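Long-range contact in tungstate ABC transporter, periplasmic tungstate-binding protein (Geobacter sulfurreducens, PDB 3LR1), which probably binds tungstate in the periplasm and delivers it to its ABC transporter for uptake into the cell: residues A[152-164]-A[171-185]. Numbering follows the deposited sequence.
Sequences QGMGPVITMATER and DRGTYNAFKGAKTDL
Ile158 meets Phe178, Thr174 and Thr183 between helix 154-164 and helix 172-178, whose axes cross at -59°. Its CG2, anti to the backbone N, meets Phe178 CD2 at 3.8 Å and also touches the Thr183 methyl, while its CD1 reaches over the rim of one Phe178 face to Thr174 CG2, 3.6 Å away. Lys182 CE lies over the centre of the opposite face, and Thr159 OG1 sits at the ring's edge, in plane. Phe178 CZ comes within 3.4 Å of Gly155 CA, where a CB would be tight against the ring. Leu185 CD1 packs on Ala161 CB. At the other end, selenomethionine Met154 slides past Asp171, CG 3.4 Å from OD1. Asp171 ends strand 167-171, which links the helices in this periplasmic-binding-protein fold, and N-caps helix 172-178: OD2 accepts from Thr174 N, 43° out of the carboxylate plane, while OD1 receives the Thr174 hydroxyl through its syn lone pair. With an alanine at Asp171, Thr174 N would probably lose its cap, Asn84 ND2 an acceptor and the Thr174 hydroxyl a partner. One water bridges Thr159 OG1 and Lys182 O. Apolar contact thus dominates the pairing, with the polar cap about 6 Å from a bound tungsten.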
loop_
_atom_site.group_PDB
_atom_site.type_symbol
_atom_site.label_atom_id
_atom_site.label_comp_id
_atom_site.label_asym_id
_atom_site.label_seq_id
_atom_site.Cartn_x
_atom_site.Cartn_y
_atom_site.Cartn_z
ATOM N N GLN A 152 -3.777 -12.594 0.433
ATOM C CA GLN A 152 -2.360 -12.361 0.746
ATOM C C GLN A 152 -1.954 -10.968 0.323
ATOM O O GLN A 152 -2.679 -10.298 -0.440
ATOM C CB GLN A 152 -1.457 -13.356 0.016
ATOM C CG GLN A 152 -1.609 -14.740 0.550
ATOM C CD GLN A 152 -0.483 -15.701 0.129
ATOM O OE1 GLN A 152 0.590 -15.774 0.777
ATOM N NE2 GLN A 152 -0.742 -16.460 -0.925
ATOM N N GLY A 153 -0.765 -10.576 0.790
ATOM C CA GLY A 153 -0.177 -9.278 0.452
ATOM C C GLY A 153 0.242 -9.137 -0.982
ATOM O O GLY A 153 0.127 -10.059 -1.743
HETATM N N MSE A 154 0.723 -7.959 -1.352
HETATM C CA MSE A 154 1.040 -7.690 -2.742
HETATM C C MSE A 154 2.152 -8.605 -3.280
HETATM O O MSE A 154 2.107 -9.069 -4.430
HETATM C CB MSE A 154 1.383 -6.215 -2.906
HETATM C CG MSE A 154 1.386 -5.760 -4.290
HETATM SE SE MSE A 154 -0.457 -5.606 -4.856
HETATM C CE MSE A 154 -0.535 -7.196 -6.058
ATOM N N GLY A 155 3.176 -8.822 -2.470
ATOM C CA GLY A 155 4.326 -9.611 -2.863
ATOM C C GLY A 155 3.914 -11.008 -3.254
ATOM O O GLY A 155 4.227 -11.511 -4.363
ATOM N N PRO A 156 3.189 -11.676 -2.359
ATOM C CA PRO A 156 2.742 -13.029 -2.740
ATOM C C PRO A 156 1.771 -13.044 -3.919
ATOM O O PRO A 156 1.712 -14.033 -4.652
ATOM C CB PRO A 156 2.055 -13.550 -1.479
ATOM C CG PRO A 156 2.623 -12.726 -0.367
ATOM C CD PRO A 156 3.303 -11.507 -0.909
ATOM N N VAL A 157 0.997 -11.962 -4.100
ATOM C CA VAL A 157 0.120 -11.942 -5.258
ATOM C C VAL A 157 0.945 -11.806 -6.552
ATOM O O VAL A 157 0.657 -12.470 -7.515
ATOM C CB VAL A 157 -0.990 -10.879 -5.105
ATOM C CG1 VAL A 157 -1.623 -10.580 -6.477
ATOM C CG2 VAL A 157 -2.035 -11.459 -4.030
ATOM N N ILE A 158 1.993 -10.980 -6.556
ATOM C CA ILE A 158 2.848 -10.854 -7.756
ATOM C C ILE A 158 3.489 -12.205 -8.047
ATOM O O ILE A 158 3.560 -12.670 -9.220
ATOM C CB ILE A 158 3.922 -9.757 -7.613
ATOM C CG1 ILE A 158 3.250 -8.380 -7.531
ATOM C CG2 ILE A 158 4.914 -9.884 -8.778
ATOM C CD1 ILE A 158 4.211 -7.171 -7.101
ATOM N N THR A 159 3.917 -12.911 -7.005
ATOM C CA THR A 159 4.463 -14.249 -7.249
ATOM C C THR A 159 3.440 -15.214 -7.822
ATOM O O THR A 159 3.772 -16.001 -8.702
ATOM C CB THR A 159 5.036 -14.808 -5.929
ATOM O OG1 THR A 159 6.059 -13.937 -5.485
ATOM C CG2 THR A 159 5.640 -16.204 -6.064
HETATM N N MSE A 160 2.219 -15.225 -7.279
HETATM C CA MSE A 160 1.189 -16.150 -7.769
HETATM C C MSE A 160 0.818 -15.745 -9.201
HETATM O O MSE A 160 0.722 -16.592 -10.041
HETATM C CB MSE A 160 -0.040 -16.114 -6.872
HETATM C CG MSE A 160 -1.088 -17.243 -7.161
HETATM SE SE MSE A 160 -2.724 -16.983 -6.073
HETATM C CE MSE A 160 -1.925 -16.249 -4.447
ATOM N N ALA A 161 0.663 -14.448 -9.487
ATOM C CA ALA A 161 0.350 -14.032 -10.883
ATOM C C ALA A 161 1.415 -14.540 -11.813
ATOM O O ALA A 161 1.083 -15.032 -12.858
ATOM C CB ALA A 161 0.195 -12.547 -11.050
ATOM N N THR A 162 2.672 -14.487 -11.380
ATOM C CA THR A 162 3.797 -14.850 -12.221
ATOM C C THR A 162 3.786 -16.359 -12.548
ATOM O O THR A 162 3.876 -16.782 -13.734
ATOM C CB THR A 162 5.147 -14.490 -11.526
ATOM O OG1 THR A 162 5.141 -13.125 -11.107
ATOM C CG2 THR A 162 6.343 -14.719 -12.510
ATOM N N GLU A 163 3.569 -17.164 -11.521
ATOM C CA GLU A 163 3.446 -18.619 -11.714
ATOM C C GLU A 163 2.276 -18.970 -12.642
ATOM O O GLU A 163 2.393 -19.839 -13.514
ATOM C CB GLU A 163 3.303 -19.316 -10.359
ATOM C CG GLU A 163 4.525 -19.160 -9.469
ATOM C CD GLU A 163 4.445 -19.986 -8.194
ATOM O OE1 GLU A 163 4.262 -21.199 -8.355
ATOM O OE2 GLU A 163 4.598 -19.442 -7.061
ATOM N N ARG A 164 1.160 -18.261 -12.476
ATOM C CA ARG A 164 -0.077 -18.621 -13.167
ATOM C C ARG A 164 -0.168 -17.946 -14.530
ATOM O O ARG A 164 -1.122 -18.166 -15.242
ATOM C CB ARG A 164 -1.301 -18.219 -12.302
ATOM C CG ARG A 164 -1.398 -18.796 -10.865
ATOM C CD ARG A 164 -2.029 -20.185 -10.744
ATOM N NE ARG A 164 -3.455 -20.281 -11.114
ATOM C CZ ARG A 164 -4.512 -20.183 -10.282
ATOM N NH1 ARG A 164 -4.374 -19.944 -8.955
ATOM N NH2 ARG A 164 -5.736 -20.318 -10.814
ATOM N N ASP A 171 0.275 -2.083 -6.811
ATOM C CA ASP A 171 0.924 -0.777 -6.675
ATOM C C ASP A 171 2.310 -0.867 -7.402
ATOM O O ASP A 171 2.939 -1.931 -7.416
ATOM C CB ASP A 171 1.076 -0.417 -5.217
ATOM C CG ASP A 171 2.131 -1.228 -4.548
ATOM O OD1 ASP A 171 1.840 -2.395 -4.209
ATOM O OD2 ASP A 171 3.270 -0.674 -4.353
ATOM N N ARG A 172 2.741 0.247 -8.030
ATOM C CA ARG A 172 3.957 0.274 -8.831
ATOM C C ARG A 172 5.134 0.079 -7.946
ATOM O O ARG A 172 6.135 -0.535 -8.345
ATOM C CB ARG A 172 4.075 1.602 -9.520
ATOM C CG ARG A 172 5.174 1.682 -10.521
ATOM C CD ARG A 172 5.360 3.194 -10.918
ATOM N NE ARG A 172 4.183 3.728 -11.614
ATOM C CZ ARG A 172 3.981 3.624 -12.932
ATOM N NH1 ARG A 172 4.884 3.029 -13.732
ATOM N NH2 ARG A 172 2.903 4.156 -13.476
ATOM N N GLY A 173 5.040 0.587 -6.725
ATOM C CA GLY A 173 6.194 0.509 -5.829
ATOM C C GLY A 173 6.621 -0.925 -5.606
ATOM O O GLY A 173 7.797 -1.275 -5.745
ATOM N N THR A 174 5.684 -1.782 -5.238
ATOM C CA THR A 174 6.001 -3.189 -5.010
ATOM C C THR A 174 6.494 -3.904 -6.304
ATOM O O THR A 174 7.440 -4.659 -6.324
ATOM C CB THR A 174 4.779 -4.011 -4.489
ATOM O OG1 THR A 174 4.128 -3.398 -3.346
ATOM C CG2 THR A 174 5.244 -5.450 -4.130
ATOM N N TYR A 175 5.793 -3.683 -7.397
ATOM C CA TYR A 175 6.245 -4.177 -8.687
ATOM C C TYR A 175 7.707 -3.781 -9.034
ATOM O O TYR A 175 8.502 -4.641 -9.442
ATOM C CB TYR A 175 5.299 -3.694 -9.762
ATOM C CG TYR A 175 5.853 -4.119 -11.142
ATOM C CD1 TYR A 175 5.812 -5.420 -11.554
ATOM C CD2 TYR A 175 6.528 -3.223 -11.932
ATOM C CE1 TYR A 175 6.348 -5.798 -12.749
ATOM C CE2 TYR A 175 7.090 -3.597 -13.103
ATOM C CZ TYR A 175 6.989 -4.866 -13.514
ATOM O OH TYR A 175 7.544 -5.209 -14.701
ATOM N N ASN A 176 8.025 -2.472 -8.942
ATOM C CA ASN A 176 9.355 -1.941 -9.233
ATOM C C ASN A 176 10.360 -2.690 -8.384
ATOM O O ASN A 176 11.431 -2.995 -8.846
ATOM C CB ASN A 176 9.469 -0.448 -8.938
ATOM C CG ASN A 176 8.847 0.450 -9.993
ATOM O OD1 ASN A 176 8.502 0.024 -11.118
ATOM N ND2 ASN A 176 8.756 1.761 -9.647
ATOM N N ALA A 177 10.019 -2.990 -7.130
ATOM C CA ALA A 177 10.939 -3.721 -6.246
ATOM C C ALA A 177 11.082 -5.199 -6.644
ATOM O O ALA A 177 12.133 -5.801 -6.429
ATOM C CB ALA A 177 10.507 -3.596 -4.747
ATOM N N PHE A 178 10.037 -5.780 -7.241
ATOM C CA PHE A 178 10.061 -7.214 -7.661
ATOM C C PHE A 178 10.560 -7.427 -9.129
ATOM O O PHE A 178 10.951 -8.531 -9.510
ATOM C CB PHE A 178 8.620 -7.764 -7.614
ATOM C CG PHE A 178 8.245 -8.422 -6.330
ATOM C CD1 PHE A 178 8.328 -7.743 -5.138
ATOM C CD2 PHE A 178 7.768 -9.730 -6.330
ATOM C CE1 PHE A 178 7.995 -8.386 -3.941
ATOM C CE2 PHE A 178 7.419 -10.344 -5.157
ATOM C CZ PHE A 178 7.506 -9.660 -3.974
ATOM N N LYS A 179 10.530 -6.356 -9.934
ATOM C CA LYS A 179 10.677 -6.437 -11.367
ATOM C C LYS A 179 11.922 -7.213 -11.671
ATOM O O LYS A 179 12.979 -6.876 -11.143
ATOM C CB LYS A 179 10.814 -5.038 -11.981
ATOM C CG LYS A 179 11.106 -4.994 -13.473
ATOM C CD LYS A 179 10.955 -3.566 -13.995
ATOM C CE LYS A 179 11.710 -3.314 -15.340
ATOM N NZ LYS A 179 11.496 -1.889 -15.908
ATOM N N GLY A 180 11.783 -8.226 -12.524
ATOM C CA GLY A 180 12.939 -8.941 -13.101
ATOM C C GLY A 180 13.502 -10.073 -12.240
ATOM O O GLY A 180 13.712 -11.205 -12.723
ATOM N N ALA A 181 13.828 -9.762 -10.981
ATOM C CA ALA A 181 14.403 -10.747 -10.066
ATOM C C ALA A 181 13.326 -11.727 -9.632
ATOM O O ALA A 181 13.563 -12.957 -9.543
ATOM C CB ALA A 181 15.016 -10.072 -8.786
ATOM N N LYS A 182 12.171 -11.166 -9.300
ATOM C CA LYS A 182 11.101 -11.941 -8.723
ATOM C C LYS A 182 9.802 -11.988 -9.564
ATOM O O LYS A 182 8.856 -12.597 -9.113
ATOM C CB LYS A 182 10.858 -11.430 -7.297
ATOM C CG LYS A 182 11.911 -11.996 -6.316
ATOM C CD LYS A 182 12.249 -11.052 -5.182
ATOM C CE LYS A 182 11.138 -10.837 -4.225
ATOM N NZ LYS A 182 11.541 -9.902 -3.083
ATOM N N THR A 183 9.776 -11.378 -10.751
ATOM C CA THR A 183 8.709 -11.613 -11.752
ATOM C C THR A 183 9.302 -11.435 -13.100
ATOM O O THR A 183 10.239 -10.662 -13.241
ATOM C CB THR A 183 7.642 -10.487 -12.012
ATOM O OG1 THR A 183 7.917 -9.217 -11.367
ATOM C CG2 THR A 183 6.302 -10.977 -11.977
ATOM N N ASP A 184 8.636 -11.990 -14.115
ATOM C CA ASP A 184 8.867 -11.631 -15.527
ATOM C C ASP A 184 7.623 -10.925 -16.116
ATOM O O ASP A 184 7.591 -10.665 -17.305
ATOM C CB ASP A 184 9.228 -12.874 -16.377
ATOM C CG ASP A 184 8.159 -13.960 -16.344
ATOM O OD1 ASP A 184 7.169 -13.797 -15.624
ATOM O OD2 ASP A 184 8.285 -14.983 -17.049
ATOM N N LEU A 185 6.598 -10.635 -15.300
ATOM C CA LEU A 185 5.434 -9.839 -15.709
ATOM C C LEU A 185 5.877 -8.404 -15.992
ATOM O O LEU A 185 6.862 -7.903 -15.427
ATOM C CB LEU A 185 4.330 -9.848 -14.649
ATOM C CG LEU A 185 3.808 -11.223 -14.185
ATOM C CD1 LEU A 185 2.774 -11.155 -13.085
ATOM C CD2 LEU A 185 3.321 -12.038 -15.364
HETATM O O HOH W 1 8.233 -14.274 -6.998
#